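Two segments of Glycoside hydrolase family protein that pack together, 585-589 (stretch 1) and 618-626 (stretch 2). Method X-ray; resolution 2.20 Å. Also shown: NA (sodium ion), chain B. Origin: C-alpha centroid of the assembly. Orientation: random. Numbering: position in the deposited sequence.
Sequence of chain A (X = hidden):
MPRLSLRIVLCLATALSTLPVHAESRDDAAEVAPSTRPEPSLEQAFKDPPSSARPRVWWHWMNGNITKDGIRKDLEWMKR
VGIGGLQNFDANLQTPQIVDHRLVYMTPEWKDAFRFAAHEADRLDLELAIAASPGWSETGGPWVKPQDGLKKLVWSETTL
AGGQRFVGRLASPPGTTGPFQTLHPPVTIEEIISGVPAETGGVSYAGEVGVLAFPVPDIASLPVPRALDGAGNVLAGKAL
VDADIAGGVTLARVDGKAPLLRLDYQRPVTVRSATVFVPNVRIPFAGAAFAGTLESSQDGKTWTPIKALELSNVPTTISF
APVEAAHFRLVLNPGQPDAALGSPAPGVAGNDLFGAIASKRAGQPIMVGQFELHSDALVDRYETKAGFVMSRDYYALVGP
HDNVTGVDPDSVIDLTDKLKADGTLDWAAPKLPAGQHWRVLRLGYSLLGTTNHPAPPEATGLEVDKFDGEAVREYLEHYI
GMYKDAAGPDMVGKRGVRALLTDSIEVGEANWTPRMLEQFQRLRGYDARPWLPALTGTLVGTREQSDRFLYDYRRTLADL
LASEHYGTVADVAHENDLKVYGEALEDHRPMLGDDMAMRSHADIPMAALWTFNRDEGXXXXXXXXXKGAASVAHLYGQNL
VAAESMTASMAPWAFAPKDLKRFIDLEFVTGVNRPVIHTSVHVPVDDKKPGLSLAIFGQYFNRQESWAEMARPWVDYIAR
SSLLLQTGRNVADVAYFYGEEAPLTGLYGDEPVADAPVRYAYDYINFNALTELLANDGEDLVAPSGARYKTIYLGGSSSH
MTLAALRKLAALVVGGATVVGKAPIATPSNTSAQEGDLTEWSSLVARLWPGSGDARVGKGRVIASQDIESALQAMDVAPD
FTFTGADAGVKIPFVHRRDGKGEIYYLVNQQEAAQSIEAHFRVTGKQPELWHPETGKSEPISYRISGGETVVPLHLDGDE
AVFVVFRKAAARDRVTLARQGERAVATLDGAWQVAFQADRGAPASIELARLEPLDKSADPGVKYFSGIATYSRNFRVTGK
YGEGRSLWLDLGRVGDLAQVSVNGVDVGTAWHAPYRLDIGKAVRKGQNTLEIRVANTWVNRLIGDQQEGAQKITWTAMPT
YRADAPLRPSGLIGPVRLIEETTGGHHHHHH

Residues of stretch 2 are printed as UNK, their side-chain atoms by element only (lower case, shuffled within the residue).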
# COMPACT_ATOMS: atom_id res chain seq x y z
N LEU A 585 -0.99 -2.59 4.43
CA LEU A 585 0.27 -3.21 3.99
C LEU A 585 1.05 -2.44 2.95
O LEU A 585 2.22 -2.28 3.08
CB LEU A 585 0.07 -4.67 3.57
CG LEU A 585 -0.69 -5.56 4.52
CD1 LEU A 585 -0.95 -6.92 3.94
CD2 LEU A 585 0.01 -5.68 5.83
N GLU A 586 0.35 -1.97 1.94
CA GLU A 586 0.89 -1.14 0.86
C GLU A 586 1.80 -1.91 -0.09
O GLU A 586 1.56 -1.91 -1.31
CB GLU A 586 1.66 0.09 1.40
CG GLU A 586 2.18 1.00 0.26
CD GLU A 586 2.93 2.22 0.76
OE1 GLU A 586 4.07 2.41 0.31
OE2 GLU A 586 2.38 2.99 1.58
N ASP A 587 2.83 -2.57 0.44
CA ASP A 587 3.93 -3.11 -0.36
C ASP A 587 4.06 -4.61 -0.10
O ASP A 587 4.61 -5.03 0.92
CB ASP A 587 5.23 -2.36 -0.02
CG ASP A 587 6.39 -2.74 -0.93
OD1 ASP A 587 6.19 -3.49 -1.91
OD2 ASP A 587 7.52 -2.26 -0.67
N HIS A 588 3.56 -5.41 -1.05
CA HIS A 588 3.60 -6.88 -0.99
C HIS A 588 3.05 -7.34 0.36
O HIS A 588 1.94 -6.94 0.74
CB HIS A 588 5.00 -7.36 -1.30
CG HIS A 588 5.44 -7.03 -2.69
ND1 HIS A 588 5.92 -5.79 -3.04
CD2 HIS A 588 5.46 -7.78 -3.82
CE1 HIS A 588 6.23 -5.79 -4.33
NE2 HIS A 588 5.96 -6.98 -4.82
N ARG A 589 3.78 -8.15 1.13
CA ARG A 589 3.24 -8.81 2.31
C ARG A 589 4.24 -8.67 3.44
O ARG A 589 5.00 -9.60 3.74
CB ARG A 589 2.90 -10.27 2.02
CG ARG A 589 2.12 -10.96 3.16
CD ARG A 589 1.68 -12.37 2.78
NE ARG A 589 0.56 -12.79 3.61
CZ ARG A 589 -0.10 -13.94 3.48
NH1 ARG A 589 0.25 -14.81 2.53
NH2 ARG A 589 -1.11 -14.21 4.29
N UNK A 618 3.16 1.64 -13.27
CA UNK A 618 3.16 1.79 -11.81
C UNK A 618 3.62 0.52 -11.12
O UNK A 618 3.64 -0.57 -11.69
c UNK A 618 0.94 1.34 -12.59
c UNK A 618 1.80 1.52 -13.83
c UNK A 618 1.69 2.08 -11.50
N UNK A 619 4.02 0.67 -9.86
CA UNK A 619 4.25 -0.49 -9.02
C UNK A 619 2.92 -1.20 -8.79
O UNK A 619 1.99 -0.61 -8.24
c UNK A 619 6.75 1.12 -6.55
n UNK A 619 6.70 0.15 -5.45
c UNK A 619 4.87 -0.06 -7.70
c UNK A 619 6.59 0.48 -4.17
n UNK A 619 6.48 1.76 -3.83
n UNK A 619 6.56 -0.47 -3.24
c UNK A 619 6.27 0.53 -7.88
N UNK A 620 2.84 -2.46 -9.24
CA UNK A 620 1.58 -3.20 -9.18
C UNK A 620 1.04 -3.27 -7.76
O UNK A 620 -0.18 -3.16 -7.55
c UNK A 620 1.78 -4.60 -9.75
c UNK A 620 2.12 -4.58 -11.25
o UNK A 620 -0.14 -4.11 -11.89
n UNK A 620 1.48 -3.02 -12.98
c UNK A 620 1.05 -3.88 -12.08
N UNK A 621 1.91 -3.41 -6.76
CA UNK A 621 1.41 -3.53 -5.39
C UNK A 621 0.61 -2.30 -4.98
O UNK A 621 -0.30 -2.40 -4.15
c UNK A 621 3.53 -2.57 -4.36
o UNK A 621 2.06 -4.06 -3.11
c UNK A 621 2.58 -3.78 -4.42
N UNK A 622 0.92 -1.15 -5.57
CA UNK A 622 0.23 0.09 -5.23
C UNK A 622 -1.12 0.19 -5.94
O UNK A 622 -2.01 0.89 -5.45
c UNK A 622 1.12 1.28 -5.58
c UNK A 622 3.23 2.59 -5.06
c UNK A 622 2.20 1.12 -3.35
c UNK A 622 2.46 1.30 -4.82
N UNK A 623 -1.27 -0.46 -7.09
CA UNK A 623 -2.59 -0.59 -7.71
C UNK A 623 -3.51 -1.42 -6.82
O UNK A 623 -4.62 -1.01 -6.48
c UNK A 623 -2.47 -1.21 -9.12
c UNK A 623 -1.90 1.08 -10.21
c UNK A 623 -1.53 -0.39 -10.03
c UNK A 623 -3.85 -1.43 -9.72
N UNK A 624 -3.03 -2.60 -6.41
CA UNK A 624 -3.79 -3.43 -5.47
C UNK A 624 -4.07 -2.69 -4.17
O UNK A 624 -5.18 -2.76 -3.63
c UNK A 624 -3.02 -4.73 -5.19
N UNK A 625 -3.07 -1.95 -3.66
CA UNK A 625 -3.24 -1.20 -2.42
C UNK A 625 -4.41 -0.22 -2.53
O UNK A 625 -5.27 -0.15 -1.64
c UNK A 625 -1.93 -0.46 -2.10
o UNK A 625 -1.30 1.30 -0.61
c UNK A 625 -1.96 0.24 -0.74
o UNK A 625 -2.65 -0.26 0.18
N UNK A 626 -4.46 0.53 -3.63
CA UNK A 626 -5.52 1.51 -3.85
C UNK A 626 -6.87 0.85 -4.11
O UNK A 626 -7.92 1.35 -3.69
c UNK A 626 -5.17 2.43 -5.02
c UNK A 626 -2.94 3.31 -7.51
c UNK A 626 -4.12 3.49 -4.74
se UNK A 626 -3.86 4.60 -6.38
NA NA B . 2.88 4.47 3.38
O HOH W 1 -2.35 -2.68 1.58
O HOH W 2 -0.59 2.86 1.43
O HOH W 3 6.19 1.26 -1.01

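Position 618 has three side-chain carbons that close a ring onto its own backbone N. It touches nothing on stretch 1. It is Pro618.

Position 619 carries three carbons, a nitrogen, then a carbon bearing two more nitrogens. This planar end group reaches the carboxylate of Asp587, which lies at its edge. The residue is Arg619. Its NH2 forms a salt bridge with Asp587 OD2 at 3.3 Å. NH2 also donates to water 3, which in turn donates to Glu586 OE1.

Position 620 has three carbons, the third carrying one oxygen and one nitrogen. Its end leads away from stretch 1 and makes no contact. This is Gln620.

Position 621 has one carbon bearing an oxygen and a second carbon. The oxygen lies close to the backbone of stretch 1. The residue is Thr621. Its OG1 donates to Glu586 O at 2.8 Å and accepts from His588 N at 2.9 Å. The angle at the amide hydrogen is 168°, so the second bond is nearly straight. Thr621 CB sits over one face of the His588 ring, 4.1 Å from His588 ND1.

Position 622 has four carbons, forked at the second. The end of the side chain meets the aliphatic part of Glu586. It is Leu622, with CD2 3.6 Å from Glu586 CG.

Position 623 also has four carbons, but the fork is at the first and one arm is two carbons long. It is out of reach of stretch 1. This is Ile623.

Position 624 has a single carbon. Its CB points toward stretch 1 but stays 6.6 Å from Glu586 O. It is Ala624.

Position 625 has two carbons, the second carrying two oxygens. This carboxylate packs against Glu586. The residue is Asp625, with CG 3.5 Å from Glu586 CA. Water 1 links Glu586 N to OD1, and water 2 donates to both Glu586 OE2 and Asp625 OD2.

Position 626 has two carbons, a selenium and a last carbon, unbranched. It does not reach stretch 1. It is Met626, present as selenomethionine.

The contact joins a helix to an irregular segment. Thr621 and Asp625 are one helical turn apart, and both point toward stretch 1. The threonine hydroxyl bridges two backbone groups there. Glu586 OE2 binds the sodium ion at 2.4 Å. Asp587 is held from both stretches: His588 ND1 donates to its OD1 at 2.6 Å, while Arg619 NH2 pairs with OD2.

Stretch 2 618-626: PRQTLIADM
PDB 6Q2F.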